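Local coordinates for protein metallocarboxypeptidase (Trypanosoma cruzi, PDB 3DWC) that probably acts as a metal-dependent carboxypeptidase of the M32 family, releasing C-terminal amino acids with broad specificity, except proline, at residues 223-228 with 270-275. Residues are numbered along the deposited sequence; the frame is centred on the assembly and turned at random.
With CO (cobalt (II) ion), chain Q; GLY (glycine), chain O.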
loop_
_atom_site.group_PDB
_atom_site.type_symbol
_atom_site.label_atom_id
_atom_site.label_comp_id
_atom_site.label_asym_id
_atom_site.label_seq_id
_atom_site.Cartn_x
_atom_site.Cartn_y
_atom_site.Cartn_z
ATOM N N TRP B 223 17.889 11.510 -14.341
ATOM C CA TRP B 223 16.623 11.913 -14.986
ATOM C C TRP B 223 15.749 12.887 -14.160
ATOM O O TRP B 223 14.604 13.177 -14.516
ATOM C CB TRP B 223 15.807 10.674 -15.399
ATOM C CG TRP B 223 15.973 10.361 -16.833
ATOM C CD1 TRP B 223 15.125 10.681 -17.836
ATOM C CD2 TRP B 223 17.011 9.574 -17.422
ATOM N NE1 TRP B 223 15.583 10.180 -19.029
ATOM C CE2 TRP B 223 16.744 9.494 -18.797
ATOM C CE3 TRP B 223 18.137 8.922 -16.917
ATOM C CZ2 TRP B 223 17.566 8.848 -19.661
ATOM C CZ3 TRP B 223 18.957 8.287 -17.796
ATOM C CH2 TRP B 223 18.665 8.236 -19.147
ATOM N N LYS B 224 16.289 13.337 -13.037
ATOM C CA LYS B 224 15.629 14.257 -12.111
ATOM C C LYS B 224 14.300 13.720 -11.618
ATOM O O LYS B 224 13.373 14.458 -11.362
ATOM C CB LYS B 224 15.565 15.650 -12.726
ATOM C CG LYS B 224 16.909 16.013 -13.326
ATOM C CD LYS B 224 17.017 17.425 -13.698
ATOM C CE LYS B 224 18.298 17.664 -14.535
ATOM N NZ LYS B 224 19.651 17.565 -13.775
ATOM N N PHE B 225 14.220 12.398 -11.441
ATOM C CA PHE B 225 13.109 11.802 -10.689
ATOM C C PHE B 225 12.931 12.500 -9.307
ATOM O O PHE B 225 13.862 12.706 -8.498
ATOM C CB PHE B 225 13.293 10.284 -10.575
ATOM C CG PHE B 225 12.103 9.542 -9.997
ATOM C CD1 PHE B 225 11.146 8.980 -10.813
ATOM C CD2 PHE B 225 12.003 9.319 -8.645
ATOM C CE1 PHE B 225 10.103 8.281 -10.269
ATOM C CE2 PHE B 225 10.960 8.653 -8.109
ATOM C CZ PHE B 225 10.004 8.126 -8.905
ATOM N N ASP B 226 11.707 12.925 -9.052
ATOM C CA ASP B 226 11.401 13.485 -7.748
ATOM C C ASP B 226 11.130 12.364 -6.713
ATOM O O ASP B 226 10.074 11.749 -6.723
ATOM C CB ASP B 226 10.189 14.396 -7.871
ATOM C CG ASP B 226 9.849 15.109 -6.563
ATOM O OD1 ASP B 226 10.605 14.998 -5.561
ATOM O OD2 ASP B 226 8.801 15.773 -6.576
ATOM N N PHE B 227 12.099 12.080 -5.857
ATOM C CA PHE B 227 11.955 11.018 -4.846
ATOM C C PHE B 227 11.088 11.418 -3.650
ATOM O O PHE B 227 10.760 10.605 -2.820
ATOM C CB PHE B 227 13.319 10.574 -4.361
ATOM C CG PHE B 227 13.998 9.553 -5.293
ATOM C CD1 PHE B 227 15.038 9.919 -6.117
ATOM C CD2 PHE B 227 13.553 8.262 -5.331
ATOM C CE1 PHE B 227 15.648 8.996 -6.937
ATOM C CE2 PHE B 227 14.155 7.330 -6.121
ATOM C CZ PHE B 227 15.203 7.699 -6.932
ATOM N N ASP B 228 10.718 12.688 -3.556
ATOM C CA ASP B 228 9.728 13.090 -2.575
ATOM C C ASP B 228 8.306 12.906 -3.112
ATOM O O ASP B 228 7.341 13.220 -2.417
ATOM C CB ASP B 228 9.952 14.544 -2.167
ATOM C CG ASP B 228 11.152 14.700 -1.247
ATOM O OD1 ASP B 228 11.873 15.659 -1.419
ATOM O OD2 ASP B 228 11.382 13.863 -0.365
ATOM N N GLY B 270 11.355 6.837 -17.613
ATOM C CA GLY B 270 10.806 7.657 -18.704
ATOM C C GLY B 270 9.279 7.777 -18.616
ATOM O O GLY B 270 8.750 8.837 -18.854
ATOM N N HIS B 271 8.590 6.662 -18.333
ATOM C CA HIS B 271 7.144 6.659 -18.016
ATOM C C HIS B 271 6.845 7.591 -16.812
ATOM O O HIS B 271 5.959 8.461 -16.881
ATOM C CB HIS B 271 6.646 5.244 -17.670
ATOM C CG HIS B 271 6.475 4.312 -18.836
ATOM N ND1 HIS B 271 5.648 4.576 -19.903
ATOM C CD2 HIS B 271 6.945 3.060 -19.043
ATOM C CE1 HIS B 271 5.686 3.566 -20.760
ATOM N NE2 HIS B 271 6.456 2.630 -20.254
ATOM N N ALA B 272 7.629 7.433 -15.728
ATOM C CA ALA B 272 7.454 8.195 -14.493
ATOM C C ALA B 272 7.505 9.686 -14.698
ATOM O O ALA B 272 6.734 10.438 -14.065
ATOM C CB ALA B 272 8.519 7.787 -13.449
ATOM N N LYS B 273 8.421 10.135 -15.542
ATOM C CA LYS B 273 8.576 11.587 -15.760
ATOM C C LYS B 273 7.317 12.141 -16.389
ATOM O O LYS B 273 6.902 13.263 -16.095
ATOM C CB LYS B 273 9.772 11.875 -16.669
ATOM C CG LYS B 273 11.183 11.562 -16.041
ATOM C CD LYS B 273 11.503 12.432 -14.809
ATOM C CE LYS B 273 11.734 13.925 -15.194
ATOM N NZ LYS B 273 12.001 14.765 -13.992
ATOM N N TYR B 274 6.687 11.365 -17.250
ATOM C CA TYR B 274 5.421 11.780 -17.836
ATOM C C TYR B 274 4.353 11.914 -16.743
ATOM O O TYR B 274 3.725 12.991 -16.591
ATOM C CB TYR B 274 5.010 10.806 -18.938
ATOM C CG TYR B 274 3.888 11.193 -19.888
ATOM C CD1 TYR B 274 3.289 12.448 -19.892
ATOM C CD2 TYR B 274 3.460 10.286 -20.821
ATOM C CE1 TYR B 274 2.245 12.759 -20.857
ATOM C CE2 TYR B 274 2.425 10.571 -21.738
ATOM C CZ TYR B 274 1.844 11.818 -21.750
ATOM O OH TYR B 274 0.867 12.080 -22.673
ATOM N N GLU B 275 4.192 10.846 -15.955
ATOM C CA GLU B 275 3.230 10.824 -14.852
ATOM C C GLU B 275 3.464 11.955 -13.829
ATOM O O GLU B 275 2.492 12.629 -13.425
ATOM C CB GLU B 275 3.206 9.437 -14.189
ATOM C CG GLU B 275 2.676 8.326 -15.123
ATOM C CD GLU B 275 1.192 8.508 -15.453
ATOM O OE1 GLU B 275 0.741 8.231 -16.589
ATOM O OE2 GLU B 275 0.460 8.958 -14.566
HETATM CO CO CO Q . 6.897 0.703 -21.203
HETATM N N GLY O . 20.517 19.013 -16.332
HETATM C CA GLY O . 20.632 20.230 -15.482
HETATM C C GLY O . 19.607 21.320 -15.736
HETATM O O GLY O . 18.718 21.564 -14.899
HETATM O O HOH W 1 6.935 -0.838 -22.130
HETATM O O HOH W 2 7.101 -0.578 -19.355
HETATM O O HOH W 3 4.888 -0.140 -21.146
#
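Residues 223-228, in the loop that follows helix 209-222, whose end is a Schellman motif with Lys224 as C-prime residue (phi 57°), lie beside one flank of the metal-binding helix 259-276, closest at Phe225 and Lys273, whose CA atoms are 6.8 Å apart. The chain of Lys273 is bent at chi2 (-63°) and chi3 (-69°), then extended at its end, so that it reaches the backbone where helix 209-222 stops. There NZ gives a weak hydrogen bond to Lys224 O at 3.0 Å and stands 3.1 Å from Trp223 O, while its CG lies obliquely by the Trp223 indole. One residue earlier on the helix, Ala272 CB meets the edge of the Phe225 ring near its plane, 3.6 Å from CE1; CD2 of the same ring sits over the centre of one face of Phe227. Lys224 turns outward, its NZ 3.1 Å from N of a bound glycine. His271 NE2 binds cobalt at 2.2 Å, with His267 and Glu298 completing the protein ligands. The amino group of the buried Lys273 thus meets carbonyl oxygens just past the C-terminus of a helix, whose partial negative charge would probably help to stabilise the charged form.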